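Local coordinates for protein-glutamate methylesterase/protein-glutamine glutaminase (Thermotoga maritima, PDB 3SFT) that probably removes methyl groups from specific methylglutamates of chemoreceptors, and deamidates specific glutamines, as the catalytic domain of the chemotaxis regulator CheB, at residues K8-G13 with A35-V40; L22-P27 with P181-P186; F84-K89 with F97-S102; A111-L116 with G139-F144; T152-D157 with E187-L192. One frame throughout, in Å; residues are numbered along the deposited sequence.

Contact 1. Residues K8-G13 with A35-V40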
# COMPACT_ATOMS: atom_id res chain seq x y z
N LYS A 8 -3.53 -7.54 -11.19
CA LYS A 8 -3.64 -6.29 -10.47
C LYS A 8 -2.58 -6.17 -9.38
O LYS A 8 -1.75 -7.07 -9.20
CB LYS A 8 -5.04 -6.19 -9.84
CG LYS A 8 -6.15 -6.38 -10.86
CD LYS A 8 -7.51 -6.06 -10.28
CE LYS A 8 -8.59 -6.22 -11.34
NZ LYS A 8 -9.92 -5.74 -10.87
N ILE A 9 -2.59 -5.04 -8.68
CA ILE A 9 -1.67 -4.79 -7.58
C ILE A 9 -2.38 -3.95 -6.52
O ILE A 9 -3.25 -3.13 -6.84
CB ILE A 9 -0.38 -4.06 -8.05
CG1 ILE A 9 0.67 -4.12 -6.94
CG2 ILE A 9 -0.69 -2.61 -8.44
CD1 ILE A 9 1.98 -3.46 -7.31
N VAL A 10 -2.05 -4.21 -5.27
CA VAL A 10 -2.62 -3.47 -4.17
C VAL A 10 -1.49 -2.72 -3.46
O VAL A 10 -0.50 -3.32 -3.06
CB VAL A 10 -3.34 -4.40 -3.17
CG1 VAL A 10 -3.96 -3.58 -2.03
CG2 VAL A 10 -4.42 -5.21 -3.88
N VAL A 11 -1.62 -1.41 -3.39
CA VAL A 11 -0.62 -0.58 -2.73
C VAL A 11 -1.34 0.07 -1.55
O VAL A 11 -2.34 0.77 -1.73
CB VAL A 11 -0.05 0.49 -3.67
CG1 VAL A 11 0.96 1.36 -2.94
CG2 VAL A 11 0.61 -0.18 -4.88
N ILE A 12 -0.83 -0.21 -0.35
CA ILE A 12 -1.41 0.31 0.88
C ILE A 12 -0.49 1.33 1.53
O ILE A 12 0.72 1.11 1.64
CB ILE A 12 -1.62 -0.82 1.92
CG1 ILE A 12 -2.42 -1.97 1.29
CG2 ILE A 12 -2.32 -0.27 3.16
CD1 ILE A 12 -2.81 -3.07 2.27
N GLY A 13 -1.08 2.45 1.96
CA GLY A 13 -0.33 3.50 2.62
C GLY A 13 -0.90 3.69 4.01
O GLY A 13 -2.11 3.77 4.18
N ALA A 35 -3.08 -11.09 -6.33
CA ALA A 35 -2.38 -9.84 -6.59
C ALA A 35 -1.34 -9.55 -5.53
O ALA A 35 -1.58 -9.76 -4.34
CB ALA A 35 -3.38 -8.68 -6.65
N PRO A 36 -0.14 -9.12 -5.94
CA PRO A 36 0.89 -8.82 -4.95
C PRO A 36 0.45 -7.60 -4.14
O PRO A 36 -0.29 -6.75 -4.65
CB PRO A 36 2.12 -8.51 -5.81
CG PRO A 36 1.52 -8.01 -7.10
CD PRO A 36 0.37 -8.94 -7.31
N ILE A 37 0.83 -7.55 -2.87
CA ILE A 37 0.45 -6.42 -2.02
C ILE A 37 1.70 -5.68 -1.55
O ILE A 37 2.69 -6.31 -1.15
CB ILE A 37 -0.36 -6.88 -0.79
CG1 ILE A 37 -1.63 -7.60 -1.25
CG2 ILE A 37 -0.71 -5.69 0.09
CD1 ILE A 37 -2.46 -8.15 -0.12
N VAL A 38 1.68 -4.36 -1.66
CA VAL A 38 2.80 -3.52 -1.24
C VAL A 38 2.32 -2.60 -0.12
O VAL A 38 1.29 -1.92 -0.26
CB VAL A 38 3.34 -2.67 -2.41
CG1 VAL A 38 4.51 -1.82 -1.95
CG2 VAL A 38 3.77 -3.58 -3.57
N VAL A 39 3.04 -2.58 0.99
CA VAL A 39 2.66 -1.74 2.11
C VAL A 39 3.74 -0.71 2.43
O VAL A 39 4.89 -1.07 2.65
CB VAL A 39 2.39 -2.58 3.39
CG1 VAL A 39 2.08 -1.67 4.57
CG2 VAL A 39 1.25 -3.56 3.15
N VAL A 40 3.36 0.56 2.43
CA VAL A 40 4.26 1.65 2.77
C VAL A 40 3.74 2.24 4.08
O VAL A 40 2.76 2.98 4.11
CB VAL A 40 4.29 2.76 1.69
CG1 VAL A 40 5.24 3.86 2.10
CG2 VAL A 40 4.72 2.19 0.33
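V38 O takes the N-H of I12 at 2.7 Å, nearly straight at the hydrogen (175°), and the CA of V11 leans on the same oxygen at 3.4 Å in a CA-H...O contact. V10 O is gripped likewise, by V38 N at 2.8 Å and by the CA of I37. With the bonds from V10 N to P36 O and from V40 N to I12 O, this makes the ladder of two neighbouring parallel strands, V10 paired with I37 through G13 with V40. Side chains alternate between the faces. On one, I12 and V39 lie side by side pointing the same way, and I12 CD1 reaches I37 CG2 at 4.0 Å. On the other, I9 CG1, anti to its backbone N (chi1 -167°), lies 4.0 Å from P36 CG, the two side chains at about a right angle, and I9 CD1 is 4.1 Å from V38 CG2. Together with helix 18-22 the strands form a beta-alpha-beta unit, side by side at the middle of the seven-stranded parallel sheet. Strand 127-131 bonds to the far edge of 8-13, helix 112-123 packs on V11 and V40, hairpin strand 85-91 meets I9 and V38, and strand 76-79 flanks I37 and V39.

Contact 2. Residues L22-P27 with P181-P186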
# COMPACT_ATOMS: atom_id res chain seq x y z
N LEU A 22 -3.83 -2.81 9.86
CA LEU A 22 -3.30 -3.85 8.99
C LEU A 22 -3.58 -5.23 9.57
O LEU A 22 -3.75 -6.20 8.83
CB LEU A 22 -1.79 -3.65 8.77
CG LEU A 22 -1.42 -2.50 7.82
CD1 LEU A 22 0.05 -2.15 7.98
CD2 LEU A 22 -1.72 -2.90 6.39
N ASP A 23 -3.67 -5.31 10.90
CA ASP A 23 -3.97 -6.56 11.60
C ASP A 23 -5.37 -7.05 11.25
O ASP A 23 -5.65 -8.24 11.36
CB ASP A 23 -3.90 -6.39 13.12
CG ASP A 23 -2.48 -6.32 13.65
OD1 ASP A 23 -1.53 -6.67 12.91
OD2 ASP A 23 -2.32 -5.90 14.81
N MET A 24 -6.25 -6.12 10.90
CA MET A 24 -7.62 -6.44 10.52
C MET A 24 -7.73 -6.73 9.02
O MET A 24 -8.78 -7.17 8.55
CB MET A 24 -8.56 -5.27 10.86
CG MET A 24 -8.68 -4.91 12.33
SD MET A 24 -9.91 -3.59 12.60
CE MET A 24 -8.85 -2.24 13.09
N ILE A 25 -6.65 -6.48 8.29
CA ILE A 25 -6.65 -6.67 6.83
C ILE A 25 -5.82 -7.85 6.32
O ILE A 25 -6.37 -8.83 5.80
CB ILE A 25 -6.17 -5.39 6.11
CG1 ILE A 25 -6.99 -4.18 6.56
CG2 ILE A 25 -6.28 -5.56 4.60
CD1 ILE A 25 -6.50 -2.87 5.98
N ILE A 26 -4.50 -7.73 6.43
CA ILE A 26 -3.57 -8.74 5.95
C ILE A 26 -3.83 -10.18 6.42
O ILE A 26 -3.82 -11.10 5.60
CB ILE A 26 -2.11 -8.32 6.24
CG1 ILE A 26 -1.85 -6.93 5.66
CG2 ILE A 26 -1.12 -9.34 5.67
CD1 ILE A 26 -2.15 -6.81 4.17
N PRO A 27 -4.06 -10.39 7.73
CA PRO A 27 -4.31 -11.75 8.24
C PRO A 27 -5.59 -12.39 7.69
O PRO A 27 -5.74 -13.60 7.75
CB PRO A 27 -4.42 -11.53 9.75
CG PRO A 27 -3.54 -10.33 9.99
CD PRO A 27 -3.95 -9.44 8.85
N PRO A 181 -14.40 0.46 6.91
CA PRO A 181 -13.66 0.24 8.15
C PRO A 181 -12.65 -0.86 7.79
O PRO A 181 -12.91 -1.66 6.90
CB PRO A 181 -14.74 -0.22 9.12
CG PRO A 181 -15.78 -0.83 8.24
CD PRO A 181 -15.83 0.14 7.08
N ALA A 182 -11.50 -0.86 8.45
CA ALA A 182 -10.44 -1.82 8.16
C ALA A 182 -10.87 -3.27 7.96
O ALA A 182 -10.44 -3.91 7.01
CB ALA A 182 -9.35 -1.74 9.22
N TYR A 183 -11.74 -3.77 8.84
CA TYR A 183 -12.21 -5.15 8.76
C TYR A 183 -13.01 -5.51 7.50
O TYR A 183 -13.10 -6.68 7.13
CB TYR A 183 -12.98 -5.55 10.03
CG TYR A 183 -14.16 -4.66 10.38
CD1 TYR A 183 -15.42 -4.88 9.82
CD2 TYR A 183 -14.02 -3.61 11.29
CE1 TYR A 183 -16.51 -4.08 10.15
CE2 TYR A 183 -15.10 -2.80 11.63
CZ TYR A 183 -16.34 -3.05 11.05
OH TYR A 183 -17.42 -2.25 11.38
N LYS A 184 -13.61 -4.51 6.85
CA LYS A 184 -14.36 -4.77 5.62
C LYS A 184 -13.50 -4.63 4.37
O LYS A 184 -13.92 -4.99 3.27
CB LYS A 184 -15.59 -3.85 5.51
CG LYS A 184 -16.80 -4.35 6.28
CD LYS A 184 -18.03 -3.50 6.00
CE LYS A 184 -19.28 -4.04 6.69
NZ LYS A 184 -19.70 -5.37 6.16
N ILE A 185 -12.29 -4.11 4.54
CA ILE A 185 -11.36 -3.92 3.43
C ILE A 185 -10.90 -5.23 2.78
O ILE A 185 -10.87 -5.33 1.56
CB ILE A 185 -10.15 -3.03 3.86
CG1 ILE A 185 -10.65 -1.62 4.20
CG2 ILE A 185 -9.09 -2.96 2.75
CD1 ILE A 185 -9.55 -0.59 4.43
N PRO A 186 -10.54 -6.26 3.58
CA PRO A 186 -10.09 -7.54 3.02
C PRO A 186 -11.16 -8.14 2.11
O PRO A 186 -10.86 -8.69 1.05
CB PRO A 186 -9.93 -8.42 4.26
CG PRO A 186 -9.58 -7.47 5.30
CD PRO A 186 -10.48 -6.30 5.05
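I25 and P186 meet with their side chains at about a right angle, where the loop after helix 18-22 of the doubly wound alpha/beta fold packs against the start of the C-terminal helix, 185-192. The proline ring comes in by its CG, which sits 3.4 Å from M24 O and 3.9 Å from I25 CG2. The same CG is only 3.4 Å from I25 CA, closer than usual for two carbons, so backbone as well as side chain is tightly packed here. I25 points its other branch differently: CG1 is anti to the carbonyl carbon (chi1 -54°) and lies 3.5 Å from A182 O, while CD1 touches I185 CD1 at 4.1 Å, the two isoleucines crossing obliquely. An alanine in place of I25 would probably leave I185 CD1 without its partner and strip P186 CG of its contact with the CG2 branch, opening a gap between loop and helix. M24 supplies the second half of the contact. Its SD lies 3.9 Å from the methyl of A182, and the bend at chi3 (-111°) brings CE equally near. Beyond that, A182 N is hydrogen-bonded to T160 OG1, I185 packs on I154 of strand 152-156, and Y183 OH is hydrogen-bonded to E159. Contact with the Y183 ring is slight: one face has P181 CG over it, offset toward the rim, and M24 SD approaches the edge near the ring plane, 4.3 Å from Y183 CD2.

Contact 3. Residues F84-K89 with F97-S102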
# COMPACT_ATOMS: atom_id res chain seq x y z
N PHE A 84 14.61 4.71 2.13
CA PHE A 84 14.42 4.77 0.68
C PHE A 84 12.95 4.83 0.27
O PHE A 84 12.07 4.39 1.01
CB PHE A 84 14.99 3.52 -0.01
CG PHE A 84 16.46 3.28 0.23
CD1 PHE A 84 17.41 3.86 -0.60
CD2 PHE A 84 16.88 2.41 1.23
CE1 PHE A 84 18.77 3.57 -0.43
CE2 PHE A 84 18.24 2.11 1.41
CZ PHE A 84 19.18 2.69 0.57
N HIS A 85 12.70 5.40 -0.90
CA HIS A 85 11.35 5.45 -1.47
C HIS A 85 11.33 4.13 -2.24
O HIS A 85 12.33 3.75 -2.86
CB HIS A 85 11.20 6.60 -2.46
CG HIS A 85 10.97 7.93 -1.81
ND1 HIS A 85 9.99 8.13 -0.86
CD2 HIS A 85 11.58 9.12 -1.98
CE1 HIS A 85 10.01 9.40 -0.48
NE2 HIS A 85 10.97 10.02 -1.14
N LEU A 86 10.22 3.40 -2.14
CA LEU A 86 10.11 2.12 -2.83
C LEU A 86 9.49 2.27 -4.22
O LEU A 86 8.30 2.56 -4.36
CB LEU A 86 9.27 1.15 -1.99
CG LEU A 86 9.11 -0.26 -2.56
CD1 LEU A 86 10.47 -0.94 -2.66
CD2 LEU A 86 8.17 -1.06 -1.66
N GLY A 87 10.32 2.08 -5.24
CA GLY A 87 9.83 2.19 -6.60
C GLY A 87 9.50 0.84 -7.20
O GLY A 87 9.78 -0.20 -6.61
N LEU A 88 8.82 0.87 -8.35
CA LEU A 88 8.45 -0.32 -9.10
C LEU A 88 8.80 -0.04 -10.55
O LEU A 88 8.64 1.08 -11.03
CB LEU A 88 6.96 -0.64 -8.99
CG LEU A 88 6.48 -1.31 -7.70
CD1 LEU A 88 6.10 -0.26 -6.67
CD2 LEU A 88 5.28 -2.19 -8.00
N LYS A 89 9.33 -1.05 -11.24
CA LYS A 89 9.70 -0.90 -12.64
C LYS A 89 9.33 -2.15 -13.42
O LYS A 89 9.43 -3.27 -12.91
CB LYS A 89 11.21 -0.62 -12.78
CG LYS A 89 12.10 -1.72 -12.22
CD LYS A 89 13.57 -1.30 -12.18
CE LYS A 89 14.41 -2.31 -11.44
NZ LYS A 89 15.80 -1.84 -11.23
N PHE A 97 11.14 -4.27 -7.81
CA PHE A 97 11.27 -3.15 -6.88
C PHE A 97 12.62 -2.48 -7.08
O PHE A 97 13.57 -3.08 -7.58
CB PHE A 97 11.26 -3.64 -5.42
CG PHE A 97 9.93 -4.14 -4.94
CD1 PHE A 97 8.84 -3.28 -4.88
CD2 PHE A 97 9.79 -5.45 -4.50
CE1 PHE A 97 7.61 -3.73 -4.38
CE2 PHE A 97 8.58 -5.90 -4.00
CZ PHE A 97 7.48 -5.03 -3.94
N PHE A 98 12.70 -1.22 -6.67
CA PHE A 98 13.96 -0.50 -6.71
C PHE A 98 13.93 0.52 -5.58
O PHE A 98 12.88 1.08 -5.27
CB PHE A 98 14.29 0.12 -8.08
CG PHE A 98 13.44 1.30 -8.47
CD1 PHE A 98 13.73 2.58 -8.00
CD2 PHE A 98 12.39 1.15 -9.38
CE1 PHE A 98 13.01 3.69 -8.44
CE2 PHE A 98 11.66 2.25 -9.82
CZ PHE A 98 11.97 3.52 -9.35
N LEU A 99 15.06 0.65 -4.89
CA LEU A 99 15.17 1.58 -3.78
C LEU A 99 15.71 2.91 -4.27
O LEU A 99 16.85 3.02 -4.72
CB LEU A 99 16.04 0.98 -2.68
CG LEU A 99 15.48 -0.31 -2.06
CD1 LEU A 99 16.40 -0.84 -0.98
CD2 LEU A 99 14.09 -0.05 -1.50
N ASP A 100 14.85 3.91 -4.21
CA ASP A 100 15.18 5.25 -4.66
C ASP A 100 15.51 6.15 -3.47
O ASP A 100 14.84 6.09 -2.44
CB ASP A 100 13.98 5.80 -5.45
CG ASP A 100 14.22 7.17 -6.01
OD1 ASP A 100 14.74 7.28 -7.14
OD2 ASP A 100 13.87 8.15 -5.32
N LYS A 101 16.55 6.97 -3.60
CA LYS A 101 16.93 7.85 -2.51
C LYS A 101 16.75 9.33 -2.79
O LYS A 101 17.55 10.16 -2.35
CB LYS A 101 18.36 7.56 -2.04
CG LYS A 101 18.43 7.22 -0.56
CD LYS A 101 19.86 7.10 -0.05
CE LYS A 101 19.93 6.27 1.22
NZ LYS A 101 18.89 6.67 2.21
N SER A 102 15.69 9.67 -3.52
CA SER A 102 15.41 11.07 -3.82
C SER A 102 14.86 11.74 -2.56
O SER A 102 14.63 11.08 -1.55
CB SER A 102 14.42 11.20 -4.99
OG SER A 102 13.16 10.63 -4.69
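F98 CG sits between its own backbone N and carbonyl carbon (chi1 71°), a torsion that starts the ring back toward G87 of the partner strand, whereas F84 CG is anti to the carbonyl carbon (chi1 -59°) and its ring lies between L99 and K101. The two strands form the antiparallel beta hairpin 85-91/94-100. H85 with D100 and G87 with F98 are hydrogen-bonded pairs within these segments; the bond from G87 N to F98 O is 2.7 Å, but F98 N meets G87 O from above the carbonyl plane at 3.1 Å. Over the centre of the F98 ring lies G87 CA, 3.7 Å from the centroid in a CH-pi contact. A CB on G87 would run into F98 CZ, so the bare glycine lets the ring lie flat on the backbone. The F84 ring is filled on both faces: K101 NZ stands 4.2 Å from the centroid in a cation-pi contact, and L99 CB makes a CH-pi contact from the opposite face, with D100 O at the edge, in plane. On the side of the hairpin turned to the parallel sheet, L86 CD1 lies 3.6 Å from F97 CD1, and both side chains pack on V38. H85 ND1 is hydrogen-bonded to A111 N and NE2 to D103 O, so the imidazole ties the hairpin to the N-cap residue of helix 112-123 and to the loop after the second strand. Strand 94-100 ends in an Asx turn, where D100 OD2 accepts from S102 N at 3.0 Å and from S102 OG at 2.7 Å.

Contact 4. Residues A111-L116 with G139-F144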
# COMPACT_ATOMS: atom_id res chain seq x y z
N ALA A 111 7.52 7.36 1.08
CA ALA A 111 6.23 8.04 1.01
C ALA A 111 5.39 7.17 0.09
O ALA A 111 5.87 6.76 -0.97
CB ALA A 111 6.38 9.42 0.40
N VAL A 112 4.15 6.87 0.48
CA VAL A 112 3.31 6.03 -0.37
C VAL A 112 3.02 6.70 -1.72
O VAL A 112 2.78 6.01 -2.71
CB VAL A 112 2.00 5.58 0.35
CG1 VAL A 112 0.96 6.68 0.34
CG2 VAL A 112 1.46 4.31 -0.31
N ASP A 113 3.10 8.04 -1.79
CA ASP A 113 2.88 8.76 -3.05
C ASP A 113 3.86 8.30 -4.14
O ASP A 113 3.48 8.14 -5.29
CB ASP A 113 3.02 10.28 -2.86
CG ASP A 113 1.77 10.93 -2.29
OD1 ASP A 113 0.69 10.30 -2.29
OD2 ASP A 113 1.86 12.10 -1.86
N PHE A 114 5.11 8.09 -3.75
CA PHE A 114 6.13 7.64 -4.70
C PHE A 114 5.81 6.25 -5.24
O PHE A 114 5.88 6.02 -6.46
CB PHE A 114 7.52 7.64 -4.04
CG PHE A 114 8.65 7.36 -5.00
CD1 PHE A 114 9.40 8.41 -5.53
CD2 PHE A 114 8.98 6.05 -5.36
CE1 PHE A 114 10.45 8.16 -6.41
CE2 PHE A 114 10.02 5.80 -6.24
CZ PHE A 114 10.76 6.85 -6.77
N THR A 115 5.48 5.31 -4.35
CA THR A 115 5.16 3.95 -4.76
C THR A 115 3.91 3.89 -5.66
O THR A 115 3.89 3.16 -6.66
CB THR A 115 4.96 3.02 -3.54
OG1 THR A 115 6.18 2.99 -2.78
CG2 THR A 115 4.62 1.60 -3.97
N LEU A 116 2.89 4.67 -5.31
CA LEU A 116 1.66 4.72 -6.08
C LEU A 116 1.88 5.33 -7.46
O LEU A 116 1.27 4.90 -8.44
CB LEU A 116 0.58 5.48 -5.32
CG LEU A 116 -0.07 4.70 -4.17
CD1 LEU A 116 -0.78 5.63 -3.21
CD2 LEU A 116 -1.04 3.70 -4.75
N GLY A 139 -0.56 9.86 0.25
CA GLY A 139 -1.56 8.97 -0.32
C GLY A 139 -2.56 9.72 -1.18
O GLY A 139 -3.21 9.13 -2.05
N THR A 140 -2.68 11.02 -0.94
CA THR A 140 -3.61 11.86 -1.70
C THR A 140 -3.17 12.05 -3.15
O THR A 140 -3.93 11.76 -4.08
CB THR A 140 -3.83 13.22 -1.02
OG1 THR A 140 -4.47 13.01 0.25
CG2 THR A 140 -4.69 14.12 -1.87
N LYS A 141 -1.95 12.54 -3.35
CA LYS A 141 -1.43 12.73 -4.70
C LYS A 141 -1.32 11.38 -5.39
O LYS A 141 -1.60 11.25 -6.58
CB LYS A 141 -0.09 13.47 -4.68
CG LYS A 141 -0.21 14.90 -4.15
CD LYS A 141 1.14 15.61 -4.09
CE LYS A 141 1.70 15.89 -5.47
NZ LYS A 141 2.98 16.66 -5.40
N GLY A 142 -0.94 10.36 -4.63
CA GLY A 142 -0.84 9.02 -5.18
C GLY A 142 -2.21 8.53 -5.62
O GLY A 142 -2.34 7.84 -6.64
N ALA A 143 -3.26 8.89 -4.87
CA ALA A 143 -4.62 8.49 -5.20
C ALA A 143 -5.04 9.19 -6.49
O ALA A 143 -5.77 8.63 -7.31
CB ALA A 143 -5.58 8.82 -4.06
N PHE A 144 -4.57 10.42 -6.66
CA PHE A 144 -4.86 11.20 -7.86
C PHE A 144 -4.36 10.43 -9.08
O PHE A 144 -5.09 10.23 -10.05
CB PHE A 144 -4.19 12.58 -7.79
CG PHE A 144 -3.96 13.20 -9.13
CD1 PHE A 144 -5.03 13.69 -9.88
CD2 PHE A 144 -2.69 13.24 -9.69
CE1 PHE A 144 -4.83 14.20 -11.16
CE2 PHE A 144 -2.48 13.74 -10.98
CZ PHE A 144 -3.56 14.22 -11.71
O HOH W 1 -0.18 13.55 -1.06
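The carboxylate of D113 has a backbone N-H on each face: G139 N and G142 N reach OD1 from opposite sides of its plane, each 2.9 Å away and well out of that plane (51° and 61°). Two donors on one oxygen hold the group against rotation. The other oxygen, OD2, accepts a hydrogen bond from a water at 2.6 Å, and that water accepts one from K141 N at 3.1 Å. OD2 also lies beside K141 CB, the two side chains crossing at about a right angle. D113 therefore receives, directly or through water, three N-H groups at the N-terminus of helix 140-148, where the helix dipole would probably stabilise its negative charge. The N-cap of that helix, G139, has no side chain to do this work, and an aspartate from the neighbouring helix serves instead. Helices 112-123 and 140-148 run nearly parallel on one side of the doubly wound sheet. Glycines allow the close approach: V112 CG1, set between backbone N and carbonyl carbon (chi1 79°), presses on G139 CA at 3.5 Å, tighter than usual for carbons, and L116 CB rests 3.8 Å from G142 CA. A CB on G142 would clash with L116 CD1 and crowd D113 OD1. From the sheet, V11 packs on V112 and L116. D138, the predicted active-site aspartate just before G139, receives hydrogen bonds from the first turn of helix 112-123, V112 N to OD2 and D113 N to OD1.

Contact 5. Residues T152-D157 with E187-L192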
# COMPACT_ATOMS: atom_id res chain seq x y z
N THR A 152 -8.54 1.96 -8.92
CA THR A 152 -9.54 2.00 -7.86
C THR A 152 -8.91 2.41 -6.52
O THR A 152 -7.81 1.98 -6.18
CB THR A 152 -10.21 0.61 -7.72
OG1 THR A 152 -10.90 0.29 -8.93
CG2 THR A 152 -11.19 0.59 -6.55
N VAL A 153 -9.64 3.21 -5.75
CA VAL A 153 -9.13 3.70 -4.47
C VAL A 153 -10.05 3.40 -3.28
O VAL A 153 -11.26 3.60 -3.34
CB VAL A 153 -8.87 5.22 -4.53
CG1 VAL A 153 -8.44 5.74 -3.17
CG2 VAL A 153 -7.81 5.52 -5.58
N ILE A 154 -9.44 2.91 -2.21
CA ILE A 154 -10.16 2.60 -0.98
C ILE A 154 -9.57 3.41 0.17
O ILE A 154 -8.35 3.43 0.37
CB ILE A 154 -10.05 1.10 -0.63
CG1 ILE A 154 -10.70 0.25 -1.71
CG2 ILE A 154 -10.72 0.83 0.71
CD1 ILE A 154 -10.42 -1.25 -1.57
N ALA A 155 -10.43 4.13 0.89
CA ALA A 155 -10.00 4.92 2.03
C ALA A 155 -10.57 4.30 3.29
O ALA A 155 -11.72 3.84 3.28
CB ALA A 155 -10.48 6.35 1.89
N GLU A 156 -9.78 4.25 4.35
CA GLU A 156 -10.23 3.68 5.60
C GLU A 156 -11.22 4.60 6.31
O GLU A 156 -10.99 5.81 6.43
CB GLU A 156 -9.05 3.36 6.53
CG GLU A 156 -9.48 2.65 7.83
CD GLU A 156 -8.30 2.26 8.73
OE1 GLU A 156 -7.15 2.57 8.40
OE2 GLU A 156 -8.54 1.62 9.78
N ASP A 157 -12.35 4.03 6.72
CA ASP A 157 -13.40 4.76 7.42
C ASP A 157 -12.90 5.20 8.79
O ASP A 157 -12.11 4.50 9.43
CB ASP A 157 -14.63 3.85 7.56
CG ASP A 157 -15.83 4.56 8.16
OD1 ASP A 157 -16.73 4.96 7.39
OD2 ASP A 157 -15.88 4.73 9.39
N GLU A 187 -12.41 -8.04 2.55
CA GLU A 187 -13.55 -8.58 1.81
C GLU A 187 -13.72 -7.86 0.49
O GLU A 187 -13.98 -8.49 -0.53
CB GLU A 187 -14.83 -8.46 2.66
CG GLU A 187 -14.67 -9.07 4.06
CD GLU A 187 -15.83 -8.80 5.01
OE1 GLU A 187 -15.90 -9.48 6.05
OE2 GLU A 187 -16.66 -7.90 4.73
N LYS A 188 -13.54 -6.54 0.50
CA LYS A 188 -13.67 -5.75 -0.71
C LYS A 188 -12.54 -6.10 -1.68
O LYS A 188 -12.76 -6.23 -2.88
CB LYS A 188 -13.66 -4.25 -0.38
CG LYS A 188 -13.78 -3.33 -1.58
CD LYS A 188 -14.99 -3.64 -2.45
CE LYS A 188 -16.30 -3.38 -1.72
NZ LYS A 188 -17.47 -3.59 -2.62
N LEU A 189 -11.32 -6.27 -1.14
CA LEU A 189 -10.17 -6.61 -1.97
C LEU A 189 -10.38 -7.95 -2.66
O LEU A 189 -10.11 -8.09 -3.86
CB LEU A 189 -8.88 -6.65 -1.14
CG LEU A 189 -8.35 -5.30 -0.63
CD1 LEU A 189 -7.07 -5.50 0.18
CD2 LEU A 189 -8.11 -4.37 -1.81
N ILE A 190 -10.89 -8.93 -1.92
CA ILE A 190 -11.16 -10.26 -2.45
C ILE A 190 -12.15 -10.22 -3.62
O ILE A 190 -12.00 -10.98 -4.58
CB ILE A 190 -11.66 -11.22 -1.34
CG1 ILE A 190 -10.50 -11.54 -0.39
CG2 ILE A 190 -12.22 -12.52 -1.94
CD1 ILE A 190 -10.92 -12.27 0.86
N GLU A 191 -13.13 -9.32 -3.57
CA GLU A 191 -14.09 -9.24 -4.67
C GLU A 191 -13.65 -8.34 -5.83
O GLU A 191 -14.19 -8.45 -6.93
CB GLU A 191 -15.50 -8.91 -4.17
CG GLU A 191 -15.64 -7.67 -3.31
CD GLU A 191 -17.07 -7.47 -2.81
OE1 GLU A 191 -17.62 -8.39 -2.16
OE2 GLU A 191 -17.64 -6.39 -3.07
N LEU A 192 -12.66 -7.49 -5.60
CA LEU A 192 -12.17 -6.61 -6.67
C LEU A 192 -11.14 -7.29 -7.56
O LEU A 192 -11.04 -6.99 -8.74
CB LEU A 192 -11.58 -5.31 -6.10
CG LEU A 192 -12.51 -4.30 -5.42
CD1 LEU A 192 -11.69 -3.10 -5.01
CD2 LEU A 192 -13.63 -3.88 -6.35
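I154 CD1 is the meeting point of the contact, with L189 CD2 at 3.9 Å, K188 CG at 4.0 Å and L192 CD1 at 4.1 Å around it. Two residues earlier on the strand, T152 offers its methyl: CG2 and L192 CD1 meet tip to tip at 4.0 Å. K188 contributes carbon alone to the contact. Bent at chi2 and chi3 (55° and 65°), its chain leads away from the strand, and NZ forms a salt bridge with E191 OE2 at 2.8 Å, one turn on in the same helix. An alanine in place of K188 would probably leave E191 without its charge partner and expose part of the I154 methyl. Outside this shell, strand 127-131 bonds to T152 and I154 and sends I128 against L189 and L192, while Y178 of strand 178-180 touches T152 and K188. K8 NZ is hydrogen-bonded to L192 O near the helix end. The helix runs antiparallel to the strand (172°) and lies across the parallel sheet from helix 140-148. Between the two segments the contact is wholly apolar, so their fit probably rests on packing rather than on directed bonds.

Contact 1 lies at the heart of the doubly wound sheet, its centre about 4 Å from that of the chain, and touches all four others. Contacts 3 and 4 lie about 13 Å apart, centre to centre, and are joined by a hydrogen bond from T115 OG1 to L86 O. Contacts 2 and 5, centres about 10 Å apart, share helix 185-192; contacts 2 and 3, about 26 Å apart centre to centre, lie on opposite sides of the chain's centre. Contact 1 closes before contacts 3, 4 and 5 open; contact 2 pairs the loop after helix 18-22 with the start of the C-terminal helix, so contacts 3 and 4 are nested inside it. Contacts 1 and 4 approach the predicted active-site residues H42 and D138.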